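Local atomic coordinates of VIN1 (Oscarella pearsei, PDB entry 6BFI), a protein that probably binds actin filaments and may play a role in cell-cell adhesion, being a sponge homolog of vinculin. Residues Gly111-Gly114 and Val115-Met119; Met500-Ser503 and Glu504-Gln508; Ala509-Lys512 and Glu513-Ile517; Asp785-Ala788 and Asp789-Thr793. One frame throughout, in Å; residues are numbered along the deposited sequence.

How the contacts relate
All four contacts lie along helices of an almost wholly helical chain, and each joins residues about one turn apart. Contacts 2 and 3 are consecutive pieces of helix 496-519, with centres 13 Å apart. Contacts 1 and 4 sit on 102-145 and 786-817, two helices far apart in sequence that come together in the fold. Their centres are 14 Å apart, and they touch where R113 NH1 packs on A788 CB at 3.7 Å. The two pairs lie on opposite sides of the chain's centre. Contact 1 is 67 Å from contact 2 and 79 Å from contact 3, centre to centre. The contacts therefore sample two distant helical regions of one molecule.

Contact 1 of 4, residues Gly111-Gly114 and Val115-Met119; sequences GARG and VINGM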
ATOM      1  N   GLY A 111       8.015  -0.861  41.081  1.00 74.01           N
ATOM      2  CA  GLY A 111       7.876   0.555  40.788  1.00 69.10           C
ATOM      3  C   GLY A 111       8.381   0.913  39.406  1.00 65.24           C
ATOM      4  O   GLY A 111       7.876   1.850  38.777  1.00 63.71           O
ATOM      5  N   ALA A 112       9.373   0.169  38.912  1.00 63.17           N
ATOM      6  CA  ALA A 112       9.891   0.399  37.567  1.00 61.51           C
ATOM      7  C   ALA A 112       8.806   0.203  36.517  1.00 57.13           C
ATOM      8  O   ALA A 112       8.574   1.077  35.674  1.00 55.03           O
ATOM      9  CB  ALA A 112      11.074  -0.532  37.306  1.00 65.07           C
ATOM     10  N   ARG A 113       8.131  -0.948  36.544  1.00 58.68           N
ATOM     11  CA  ARG A 113       7.034  -1.165  35.608  1.00 62.26           C
ATOM     12  C   ARG A 113       5.846  -0.262  35.924  1.00 59.85           C
ATOM     13  O   ARG A 113       5.090   0.118  35.017  1.00 59.14           O
ATOM     14  CB  ARG A 113       6.617  -2.635  35.636  1.00 68.58           C
ATOM     15  CG  ARG A 113       5.574  -3.022  34.607  1.00 74.20           C
ATOM     16  CD  ARG A 113       5.288  -4.511  34.670  1.00 80.02           C
ATOM     17  NE  ARG A 113       5.155  -4.973  36.048  1.00 85.61           N
ATOM     18  CZ  ARG A 113       4.034  -4.895  36.756  1.00 91.63           C
ATOM     19  NH1 ARG A 113       2.940  -4.372  36.218  1.00 91.73           N
ATOM     20  NH2 ARG A 113       4.006  -5.340  38.005  1.00 95.61           N
ATOM     21  N   GLY A 114       5.687   0.111  37.195  1.00 59.21           N
ATOM     22  CA  GLY A 114       4.516   0.855  37.616  1.00 58.51           C
ATOM     23  C   GLY A 114       4.540   2.309  37.202  1.00 59.24           C
ATOM     24  O   GLY A 114       3.483   2.916  37.016  1.00 61.53           O
ATOM     25  N   VAL A 115       5.730   2.899  37.072  1.00 55.37           N
ATOM     26  CA  VAL A 115       5.782   4.279  36.594  1.00 55.90           C
ATOM     27  C   VAL A 115       5.490   4.336  35.099  1.00 60.07           C
ATOM     28  O   VAL A 115       4.846   5.276  34.615  1.00 58.44           O
ATOM     29  CB  VAL A 115       7.133   4.930  36.943  1.00 52.47           C
ATOM     30  CG1 VAL A 115       7.274   5.093  38.452  1.00 53.86           C
ATOM     31  CG2 VAL A 115       8.289   4.128  36.377  1.00 68.26           C
ATOM     32  N   ILE A 116       5.941   3.328  34.348  1.00 61.78           N
ATOM     33  CA  ILE A 116       5.675   3.284  32.914  1.00 60.96           C
ATOM     34  C   ILE A 116       4.189   3.056  32.660  1.00 60.84           C
ATOM     35  O   ILE A 116       3.514   3.875  32.021  1.00 64.55           O
ATOM     36  CB  ILE A 116       6.529   2.196  32.243  1.00 60.65           C
ATOM     37  CG1 ILE A 116       8.013   2.423  32.534  1.00 62.32           C
ATOM     38  CG2 ILE A 116       6.282   2.173  30.743  1.00 48.82           C
ATOM     39  CD1 ILE A 116       8.917   1.335  31.988  1.00 58.21           C
ATOM     40  N   ASN A 117       3.655   1.938  33.164  1.00 62.07           N
ATOM     41  CA  ASN A 117       2.238   1.648  32.967  1.00 64.14           C
ATOM     42  C   ASN A 117       1.363   2.730  33.589  1.00 64.67           C
ATOM     43  O   ASN A 117       0.339   3.122  33.014  1.00 71.04           O
ATOM     44  CB  ASN A 117       1.896   0.276  33.548  1.00 68.53           C
ATOM     45  CG  ASN A 117       2.507  -0.864  32.754  1.00 69.36           C
ATOM     46  OD1 ASN A 117       2.793  -0.724  31.564  1.00 71.81           O
ATOM     47  ND2 ASN A 117       2.703  -2.002  33.408  1.00 66.64           N
ATOM     48  N   GLY A 118       1.765   3.240  34.755  1.00 64.53           N
ATOM     49  CA  GLY A 118       0.970   4.250  35.435  1.00 63.77           C
ATOM     50  C   GLY A 118       0.917   5.566  34.686  1.00 61.83           C
ATOM     51  O   GLY A 118      -0.149   6.177  34.567  1.00 61.55           O
ATOM     52  N   MET A 119       2.064   6.033  34.184  1.00 60.78           N
ATOM     53  CA  MET A 119       2.055   7.219  33.332  1.00 64.57           C
ATOM     54  C   MET A 119       1.198   6.990  32.095  1.00 63.38           C
ATOM     55  O   MET A 119       0.416   7.869  31.698  1.00 65.17           O
ATOM     56  CB  MET A 119       3.481   7.599  32.933  1.00 67.56           C
ATOM     57  CG  MET A 119       4.250   8.352  34.009  1.00 76.35           C
ATOM     58  SD  MET A 119       5.968   8.663  33.553  1.00 80.02           S
ATOM     59  CE  MET A 119       6.066  10.439  33.770  1.00 87.12           C
TER
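V115 N donates to G111 O at 2.9 Å, one link in the i to i+4 ladder of an alpha helix. The bond is somewhat bent, with 146° at the hydrogen. Two residues on, N117 N donates to R113 O at 3.0 Å, and this bond is much straighter, at 167°. G118 N bonds to G114 O in the same ladder.

The side-chain contact of this turn is between R113 and N117. With chi1 at -174°, R113 CG lies beside its own carbonyl carbon, next to the N117 amide, and the chain then bends at chi3. R113 CG is 3.3 Å from N117 ND2. The amide nitrogen also lies at the edge of the guanidinium, near its plane. N117 ND2 is 3.7 Å from R113 NH1. Both are donors, so this is van der Waals contact. With R113 replaced by an alanine, the N117 amide would probably lose this neighbour and be freer to turn.

On another face, V115 CG2 lies over the backbone, 3.1 Å from A112 O. I116 CG1 rests on the same oxygen, at 3.5 Å from A112 O.

R113 also touches T779 and S780, and N117 touches V3. V115 is packed by V21 of helix 8-32, V51 of helix 41-59 and A84 of helix 68-97. M119 enters the same apolar core, so this side of helix 102-145 faces three other helices in a helical bundle.

Contact 2 of 4, residues Met500-Ser503 and Glu504-Gln508; sequences MKVS and EARIQ
V502 and R506 lie side by side on one face of the helix and point the same way. The valine methyl CG1 meets the aliphatic part of the arginine, with V502 CG1 3.6 Å from R506 CD. The touching part of the arginine is thus its methylene chain and not its guanidinium. R506 CG also lies against the backbone, 3.4 Å from V502 O. Its first torsion puts CG beside the backbone N (chi1 -71°), which sets the chain back over the preceding turn.

The same carbonyl takes the backbone bond of that turn. R506 N donates to V502 O at 2.9 Å, with the bond almost straight at 175°. A505 N to K501 O is similar. E504 N bonds to M500 O, and E504 CB is also close, 3.1 Å from M500 O. I507 packs in like manner, with I507 CG1 3.1 Å from S503 O. I507 N bonds to this oxygen too, at 2.9 Å from S503 O.

Further out, S503 OG hydrogen-bonds to F499 O, one turn back. M500 packs on V541 and V544 of helix 524-550 and on I613 of helix 589-615. V502 and R506 face helix 344-375.

E504 forms a salt bridge through OE2 to R610 of helix 589-615. The chemistry is therefore divided. V502 and R506 meet by apolar packing, and the S503 bond to F499 is a polar contact within the helix. E504 pairs with R610 and so links this helix to helix 589-615.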
ATOM      1  N   MET A 500       3.745  -0.549 -25.218  1.00 57.26           N
ATOM      2  CA  MET A 500       4.136   0.129 -26.449  1.00 60.73           C
ATOM      3  C   MET A 500       4.257  -0.843 -27.614  1.00 61.96           C
ATOM      4  O   MET A 500       3.946  -0.480 -28.754  1.00 64.60           O
ATOM      5  CB  MET A 500       5.449   0.884 -26.244  1.00 58.87           C
ATOM      6  CG  MET A 500       5.372   1.984 -25.197  1.00 60.05           C
ATOM      7  SD  MET A 500       3.970   3.095 -25.454  1.00 61.47           S
ATOM      8  CE  MET A 500       4.130   4.185 -24.040  1.00 57.70           C
ATOM      9  N   LYS A 501       4.701  -2.077 -27.356  1.00 58.82           N
ATOM     10  CA  LYS A 501       4.767  -3.071 -28.424  1.00 58.74           C
ATOM     11  C   LYS A 501       3.369  -3.480 -28.876  1.00 57.71           C
ATOM     12  O   LYS A 501       3.054  -3.435 -30.072  1.00 63.87           O
ATOM     13  CB  LYS A 501       5.559  -4.296 -27.962  1.00 59.10           C
ATOM     14  CG  LYS A 501       7.070  -4.101 -27.927  1.00 62.32           C
ATOM     15  CD  LYS A 501       7.774  -5.364 -27.441  1.00 57.61           C
ATOM     16  CE  LYS A 501       9.288  -5.229 -27.539  1.00 67.68           C
ATOM     17  NZ  LYS A 501       9.989  -6.407 -26.957  1.00 69.17           N
ATOM     18  N   VAL A 502       2.518  -3.885 -27.929  1.00 58.83           N
ATOM     19  CA  VAL A 502       1.163  -4.309 -28.272  1.00 62.30           C
ATOM     20  C   VAL A 502       0.413  -3.184 -28.974  1.00 64.75           C
ATOM     21  O   VAL A 502      -0.240  -3.401 -30.005  1.00 58.52           O
ATOM     22  CB  VAL A 502       0.426  -4.791 -27.008  1.00 59.11           C
ATOM     23  CG1 VAL A 502      -1.015  -5.139 -27.329  1.00 57.09           C
ATOM     24  CG2 VAL A 502       1.140  -5.992 -26.406  1.00 61.23           C
ATOM     25  N   SER A 503       0.510  -1.964 -28.440  1.00 61.31           N
ATOM     26  CA  SER A 503      -0.136  -0.818 -29.073  1.00 60.32           C
ATOM     27  C   SER A 503       0.454  -0.522 -30.446  1.00 59.90           C
ATOM     28  O   SER A 503      -0.274  -0.097 -31.349  1.00 62.67           O
ATOM     29  CB  SER A 503      -0.018   0.414 -28.175  1.00 58.30           C
ATOM     30  OG  SER A 503      -0.670   0.208 -26.935  1.00 59.96           O
ATOM     31  N   GLU A 504       1.757  -0.740 -30.626  1.00 58.37           N
ATOM     32  CA  GLU A 504       2.364  -0.525 -31.935  1.00 61.99           C
ATOM     33  C   GLU A 504       1.813  -1.511 -32.957  1.00 66.38           C
ATOM     34  O   GLU A 504       1.495  -1.132 -34.091  1.00 68.64           O
ATOM     35  CB  GLU A 504       3.886  -0.645 -31.833  1.00 68.39           C
ATOM     36  CG  GLU A 504       4.649  -0.221 -33.083  1.00 77.99           C
ATOM     37  CD  GLU A 504       6.145  -0.464 -32.963  1.00 86.04           C
ATOM     38  OE1 GLU A 504       6.563  -1.138 -31.997  1.00 87.23           O
ATOM     39  OE2 GLU A 504       6.905   0.016 -33.833  1.00 91.56           O
ATOM     40  N   ALA A 505       1.676  -2.781 -32.567  1.00 67.00           N
ATOM     41  CA  ALA A 505       1.157  -3.788 -33.489  1.00 67.18           C
ATOM     42  C   ALA A 505      -0.311  -3.533 -33.813  1.00 66.05           C
ATOM     43  O   ALA A 505      -0.708  -3.527 -34.986  1.00 68.56           O
ATOM     44  CB  ALA A 505       1.346  -5.185 -32.899  1.00 63.44           C
ATOM     45  N   ARG A 506      -1.135  -3.319 -32.782  1.00 62.83           N
ATOM     46  CA  ARG A 506      -2.556  -3.070 -33.006  1.00 66.01           C
ATOM     47  C   ARG A 506      -2.771  -1.814 -33.843  1.00 65.49           C
ATOM     48  O   ARG A 506      -3.620  -1.797 -34.742  1.00 65.89           O
ATOM     49  CB  ARG A 506      -3.287  -2.961 -31.667  1.00 67.65           C
ATOM     50  CG  ARG A 506      -3.416  -4.287 -30.931  1.00 75.64           C
ATOM     51  CD  ARG A 506      -3.750  -4.099 -29.458  1.00 79.42           C
ATOM     52  NE  ARG A 506      -5.102  -4.537 -29.124  1.00 82.05           N
ATOM     53  CZ  ARG A 506      -6.074  -3.726 -28.715  1.00 84.64           C
ATOM     54  NH1 ARG A 506      -5.843  -2.425 -28.579  1.00 81.80           N
ATOM     55  NH2 ARG A 506      -7.273  -4.216 -28.434  1.00 88.32           N
ATOM     56  N   ILE A 507      -2.002  -0.759 -33.570  1.00 62.66           N
ATOM     57  CA  ILE A 507      -2.110   0.462 -34.363  1.00 63.48           C
ATOM     58  C   ILE A 507      -1.667   0.206 -35.799  1.00 70.74           C
ATOM     59  O   ILE A 507      -2.239   0.761 -36.742  1.00 72.49           O
ATOM     60  CB  ILE A 507      -1.308   1.601 -33.707  1.00 70.74           C
ATOM     61  CG1 ILE A 507      -2.055   2.136 -32.483  1.00 66.37           C
ATOM     62  CG2 ILE A 507      -1.055   2.730 -34.693  1.00 73.80           C
ATOM     63  CD1 ILE A 507      -1.276   3.162 -31.694  1.00 58.79           C
ATOM     64  N   GLN A 508      -0.655  -0.646 -35.993  1.00 74.73           N
ATOM     65  CA  GLN A 508      -0.238  -0.996 -37.350  1.00 73.40           C
ATOM     66  C   GLN A 508      -1.361  -1.695 -38.106  1.00 70.71           C
ATOM     67  O   GLN A 508      -1.658  -1.353 -39.256  1.00 72.95           O
ATOM     68  CB  GLN A 508       1.009  -1.880 -37.314  1.00 77.77           C
ATOM     69  CG  GLN A 508       2.315  -1.127 -37.140  1.00 79.93           C
ATOM     70  CD  GLN A 508       3.518  -2.047 -37.176  1.00 83.42           C
ATOM     71  OE1 GLN A 508       3.445  -3.162 -37.694  1.00 87.74           O
ATOM     72  NE2 GLN A 508       4.633  -1.588 -36.618  1.00 81.90           N
TER

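Contact 3 of 4, residues Ala509-Lys512 and Glu513-Ile517; sequences ADVK and EAKRI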
ATOM      1  N   ALA A 509      -2.001  -2.680 -37.470  1.00 70.36           N
ATOM      2  CA  ALA A 509      -3.083  -3.404 -38.134  1.00 72.69           C
ATOM      3  C   ALA A 509      -4.270  -2.492 -38.427  1.00 75.98           C
ATOM      4  O   ALA A 509      -4.851  -2.548 -39.518  1.00 81.11           O
ATOM      5  CB  ALA A 509      -3.521  -4.593 -37.279  1.00 72.22           C
ATOM      6  N   ASP A 510      -4.643  -1.641 -37.467  1.00 72.49           N
ATOM      7  CA  ASP A 510      -5.808  -0.782 -37.659  1.00 78.25           C
ATOM      8  C   ASP A 510      -5.538   0.307 -38.690  1.00 75.93           C
ATOM      9  O   ASP A 510      -6.432   0.675 -39.459  1.00 75.54           O
ATOM     10  CB  ASP A 510      -6.239  -0.173 -36.326  1.00 78.17           C
ATOM     11  CG  ASP A 510      -6.871  -1.195 -35.397  1.00 84.13           C
ATOM     12  OD1 ASP A 510      -7.326  -2.245 -35.896  1.00 87.40           O
ATOM     13  OD2 ASP A 510      -6.918  -0.945 -34.173  1.00 85.61           O
ATOM     14  N   VAL A 511      -4.314   0.837 -38.721  1.00 75.44           N
ATOM     15  CA  VAL A 511      -3.961   1.825 -39.737  1.00 78.50           C
ATOM     16  C   VAL A 511      -3.914   1.178 -41.116  1.00 85.32           C
ATOM     17  O   VAL A 511      -4.345   1.775 -42.110  1.00 92.26           O
ATOM     18  CB  VAL A 511      -2.628   2.509 -39.382  1.00 79.07           C
ATOM     19  CG1 VAL A 511      -2.065   3.246 -40.591  1.00 80.94           C
ATOM     20  CG2 VAL A 511      -2.825   3.472 -38.223  1.00 76.41           C
ATOM     21  N   LYS A 512      -3.400  -0.053 -41.201  1.00 85.35           N
ATOM     22  CA  LYS A 512      -3.440  -0.780 -42.466  1.00 89.18           C
ATOM     23  C   LYS A 512      -4.876  -0.964 -42.943  1.00 92.20           C
ATOM     24  O   LYS A 512      -5.195  -0.711 -44.111  1.00 94.03           O
ATOM     25  CB  LYS A 512      -2.739  -2.133 -42.324  1.00 86.95           C
ATOM     26  CG  LYS A 512      -3.356  -3.242 -43.170  1.00 91.42           C
ATOM     27  CD  LYS A 512      -2.355  -4.334 -43.511  1.00 94.46           C
ATOM     28  CE  LYS A 512      -1.391  -3.876 -44.594  1.00 97.35           C
ATOM     29  NZ  LYS A 512      -0.535  -4.989 -45.094  1.00100.29           N
ATOM     30  N   GLU A 513      -5.763  -1.392 -42.042  1.00 92.20           N
ATOM     31  CA  GLU A 513      -7.159  -1.589 -42.421  1.00 94.69           C
ATOM     32  C   GLU A 513      -7.808  -0.272 -42.829  1.00 97.61           C
ATOM     33  O   GLU A 513      -8.628  -0.237 -43.754  1.00 98.58           O
ATOM     34  CB  GLU A 513      -7.925  -2.241 -41.270  1.00 95.25           C
ATOM     35  CG  GLU A 513      -9.355  -2.634 -41.608  1.00101.25           C
ATOM     36  CD  GLU A 513      -9.444  -3.514 -42.841  1.00105.51           C
ATOM     37  OE1 GLU A 513     -10.243  -3.187 -43.745  1.00110.77           O
ATOM     38  OE2 GLU A 513      -8.711  -4.525 -42.908  1.00101.71           O
ATOM     39  N   ALA A 514      -7.441   0.826 -42.163  1.00 97.18           N
ATOM     40  CA  ALA A 514      -8.014   2.125 -42.500  1.00 95.29           C
ATOM     41  C   ALA A 514      -7.535   2.604 -43.865  1.00 97.79           C
ATOM     42  O   ALA A 514      -8.304   3.211 -44.620  1.00102.10           O
ATOM     43  CB  ALA A 514      -7.674   3.150 -41.419  1.00 88.94           C
ATOM     44  N   LYS A 515      -6.266   2.353 -44.198  1.00 95.43           N
ATOM     45  CA  LYS A 515      -5.780   2.678 -45.535  1.00 96.92           C
ATOM     46  C   LYS A 515      -6.472   1.822 -46.588  1.00 99.23           C
ATOM     47  O   LYS A 515      -6.785   2.304 -47.684  1.00103.02           O
ATOM     48  CB  LYS A 515      -4.263   2.499 -45.607  1.00100.19           C
ATOM     49  CG  LYS A 515      -3.473   3.502 -44.779  1.00 98.96           C
ATOM     50  CD  LYS A 515      -1.974   3.367 -45.019  1.00 98.60           C
ATOM     51  CE  LYS A 515      -1.446   2.019 -44.547  1.00 97.01           C
ATOM     52  NZ  LYS A 515       0.034   1.914 -44.699  1.00 95.04           N
ATOM     53  N   ARG A 516      -6.722   0.549 -46.268  1.00 97.10           N
ATOM     54  CA  ARG A 516      -7.458  -0.319 -47.182  1.00100.38           C
ATOM     55  C   ARG A 516      -8.866   0.211 -47.428  1.00100.01           C
ATOM     56  O   ARG A 516      -9.336   0.257 -48.570  1.00105.92           O
ATOM     57  CB  ARG A 516      -7.508  -1.740 -46.623  1.00 98.68           C
ATOM     58  CG  ARG A 516      -8.446  -2.667 -47.374  1.00102.47           C
ATOM     59  CD  ARG A 516      -8.715  -3.938 -46.588  1.00 97.56           C
ATOM     60  NE  ARG A 516      -9.732  -4.761 -47.233  1.00108.45           N
ATOM     61  CZ  ARG A 516     -11.039  -4.622 -47.036  1.00108.80           C
ATOM     62  NH1 ARG A 516     -11.490  -3.691 -46.207  1.00104.12           N
ATOM     63  NH2 ARG A 516     -11.895  -5.415 -47.667  1.00111.89           N
ATOM     64  N   ILE A 517      -9.556   0.618 -46.359  1.00 98.45           N
ATOM     65  CA  ILE A 517     -10.902   1.164 -46.500  1.00102.44           C
ATOM     66  C   ILE A 517     -10.866   2.508 -47.220  1.00105.56           C
ATOM     67  O   ILE A 517     -11.835   2.895 -47.883  1.00107.53           O
ATOM     68  CB  ILE A 517     -11.571   1.268 -45.114  1.00103.11           C
ATOM     69  CG1 ILE A 517     -11.674  -0.117 -44.473  1.00105.26           C
ATOM     70  CG2 ILE A 517     -12.953   1.894 -45.211  1.00104.86           C
ATOM     71  CD1 ILE A 517     -12.193  -0.099 -43.052  1.00102.71           C
TER
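Two torsions bring K515 back over V511. The first sets CG beside the backbone N (chi1 -68°), and a bend at chi3 (-65°) folds the rest of the chain. K515 CE then comes to 4.2 Å from V511 CG1, a loose apolar contact in which the two side chains cross at a slant. K515 CG lies closer in, 3.3 Å from V511 O, the carbonyl that also accepts K515 N at 2.9 Å. The other links of the ladder are E513 N to A509 O, A514 N to D510 O and R516 N to K512 O.

E513 and R516 form a salt bridge one turn apart, R516 NH1 to E513 OE1 at 2.8 Å. Its hydrogen bond is weak, bent to 128°. R516 NH1 also pairs with E522.

K515 NZ has a salt bridge to D600 of helix 589-615, and D510 OD2 accepts from Q537 of helix 524-550. K512 NZ and K515 NZ are 6.9 Å apart. The pairing with D600 probably eases any repulsion between them. K515 and D510 thus make polar links to helices 589-615 and 524-550 beside V511, which packs on both.

Contact 4 of 4, residues Asp785-Ala788 and Asp789-Thr793; sequences DARA and DADAT
R787 and D791 meet through carbon and carboxylate, with R787 CG 3.8 Å from D791 OD2. The side chains slant across each other, and their guanidinium and carboxylate planes stand 82° apart. R787 NH1 is 5.0 Å from D791 OD2. The opposite charges are near but not in contact, and any attraction is probably weak. A lysine in place of the aspartate would probably lose that attraction and set two like charges near each other.

The backbone bonds are regular. D791 N meets R787 O at 2.9 Å and 179°. A790 N bonds to A786 O and A792 N to A788 O.

Capping is separate. D785 is the N-cap of helix 786-817, and its OD1 accepts from R787 N at 3.1 Å, met from above the carboxylate plane.

One oxygen has two donors. T793 OG1 lies 2.6 Å from D789 O, and T793 N bonds to it from the opposite face of the carbonyl plane. K777 NZ joins both residues, by a salt bridge to D789 OD1 and a hydrogen bond to T793 OG1.

D785 caps the N-terminus, and D789 and D791 follow in the first two turns. There the helix dipole is likely to favour negative charge, and D789 is also paired to K777.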
ATOM      1  N   ASP A 785       3.583 -10.274  38.805  1.00127.40           N
ATOM      2  CA  ASP A 785       2.302 -10.526  38.165  1.00123.86           C
ATOM      3  C   ASP A 785       2.473 -11.445  36.961  1.00112.32           C
ATOM      4  O   ASP A 785       3.483 -11.396  36.252  1.00108.78           O
ATOM      5  CB  ASP A 785       1.655  -9.210  37.732  1.00127.95           C
ATOM      6  CG  ASP A 785       0.164  -9.345  37.475  1.00134.80           C
ATOM      7  OD1 ASP A 785      -0.336 -10.487  37.404  1.00138.20           O
ATOM      8  OD2 ASP A 785      -0.510  -8.301  37.339  1.00136.05           O
ATOM      9  N   ALA A 786       1.469 -12.292  36.736  1.00112.70           N
ATOM     10  CA  ALA A 786       1.454 -13.181  35.581  1.00106.18           C
ATOM     11  C   ALA A 786       0.771 -12.545  34.377  1.00103.10           C
ATOM     12  O   ALA A 786       1.227 -12.719  33.242  1.00 97.14           O
ATOM     13  CB  ALA A 786       0.764 -14.499  35.938  1.00102.35           C
ATOM     14  N   ARG A 787      -0.322 -11.812  34.607  1.00104.23           N
ATOM     15  CA  ARG A 787      -0.984 -11.094  33.523  1.00103.72           C
ATOM     16  C   ARG A 787      -0.059 -10.050  32.912  1.00 99.67           C
ATOM     17  O   ARG A 787       0.021  -9.921  31.683  1.00102.44           O
ATOM     18  CB  ARG A 787      -2.266 -10.440  34.041  1.00112.69           C
ATOM     19  CG  ARG A 787      -2.872  -9.401  33.110  1.00117.20           C
ATOM     20  CD  ARG A 787      -4.109  -8.767  33.732  1.00126.13           C
ATOM     21  NE  ARG A 787      -3.792  -7.961  34.910  1.00131.62           N
ATOM     22  CZ  ARG A 787      -3.833  -6.632  34.943  1.00133.08           C
ATOM     23  NH1 ARG A 787      -4.187  -5.949  33.862  1.00132.10           N
ATOM     24  NH2 ARG A 787      -3.527  -5.984  36.058  1.00134.63           N
ATOM     25  N   ALA A 788       0.653  -9.301  33.757  1.00 95.54           N
ATOM     26  CA  ALA A 788       1.570  -8.282  33.257  1.00 91.22           C
ATOM     27  C   ALA A 788       2.686  -8.902  32.428  1.00 84.26           C
ATOM     28  O   ALA A 788       3.078  -8.354  31.391  1.00 81.74           O
ATOM     29  CB  ALA A 788       2.149  -7.480  34.422  1.00 88.14           C
ATOM     30  N   ASP A 789       3.209 -10.051  32.866  1.00 83.93           N
ATOM     31  CA  ASP A 789       4.261 -10.714  32.101  1.00 86.71           C
ATOM     32  C   ASP A 789       3.719 -11.282  30.795  1.00 83.29           C
ATOM     33  O   ASP A 789       4.421 -11.288  29.776  1.00 80.28           O
ATOM     34  CB  ASP A 789       4.906 -11.816  32.939  1.00 93.78           C
ATOM     35  CG  ASP A 789       6.051 -12.503  32.215  1.00 94.25           C
ATOM     36  OD1 ASP A 789       7.174 -11.955  32.219  1.00 89.78           O
ATOM     37  OD2 ASP A 789       5.828 -13.590  31.639  1.00 97.42           O
ATOM     38  N   ALA A 790       2.474 -11.764  30.803  1.00 84.48           N
ATOM     39  CA  ALA A 790       1.879 -12.300  29.583  1.00 82.33           C
ATOM     40  C   ALA A 790       1.676 -11.204  28.546  1.00 82.83           C
ATOM     41  O   ALA A 790       2.113 -11.334  27.397  1.00 85.09           O
ATOM     42  CB  ALA A 790       0.554 -12.993  29.904  1.00 83.90           C
ATOM     43  N   ASP A 791       1.018 -10.111  28.938  1.00 80.83           N
ATOM     44  CA  ASP A 791       0.777  -9.022  27.996  1.00 77.39           C
ATOM     45  C   ASP A 791       2.083  -8.373  27.553  1.00 67.39           C
ATOM     46  O   ASP A 791       2.247  -8.031  26.376  1.00 62.76           O
ATOM     47  CB  ASP A 791      -0.161  -7.987  28.618  1.00 84.90           C
ATOM     48  CG  ASP A 791      -1.526  -8.564  28.948  1.00 93.45           C
ATOM     49  OD1 ASP A 791      -1.846  -9.657  28.438  1.00 95.52           O
ATOM     50  OD2 ASP A 791      -2.276  -7.921  29.712  1.00 97.10           O
ATOM     51  N   ALA A 792       3.027  -8.196  28.484  1.00 65.59           N
ATOM     52  CA  ALA A 792       4.328  -7.643  28.119  1.00 65.23           C
ATOM     53  C   ALA A 792       5.032  -8.530  27.100  1.00 61.61           C
ATOM     54  O   ALA A 792       5.585  -8.036  26.108  1.00 64.30           O
ATOM     55  CB  ALA A 792       5.192  -7.462  29.367  1.00 63.62           C
ATOM     56  N   THR A 793       5.001  -9.845  27.321  1.00 61.44           N
ATOM     57  CA  THR A 793       5.599 -10.776  26.371  1.00 66.35           C
ATOM     58  C   THR A 793       4.936 -10.668  25.004  1.00 60.18           C
ATOM     59  O   THR A 793       5.616 -10.539  23.982  1.00 56.70           O
ATOM     60  CB  THR A 793       5.497 -12.206  26.907  1.00 70.42           C
ATOM     61  OG1 THR A 793       6.223 -12.312  28.138  1.00 77.29           O
ATOM     62  CG2 THR A 793       6.065 -13.197  25.902  1.00 62.22           C
TER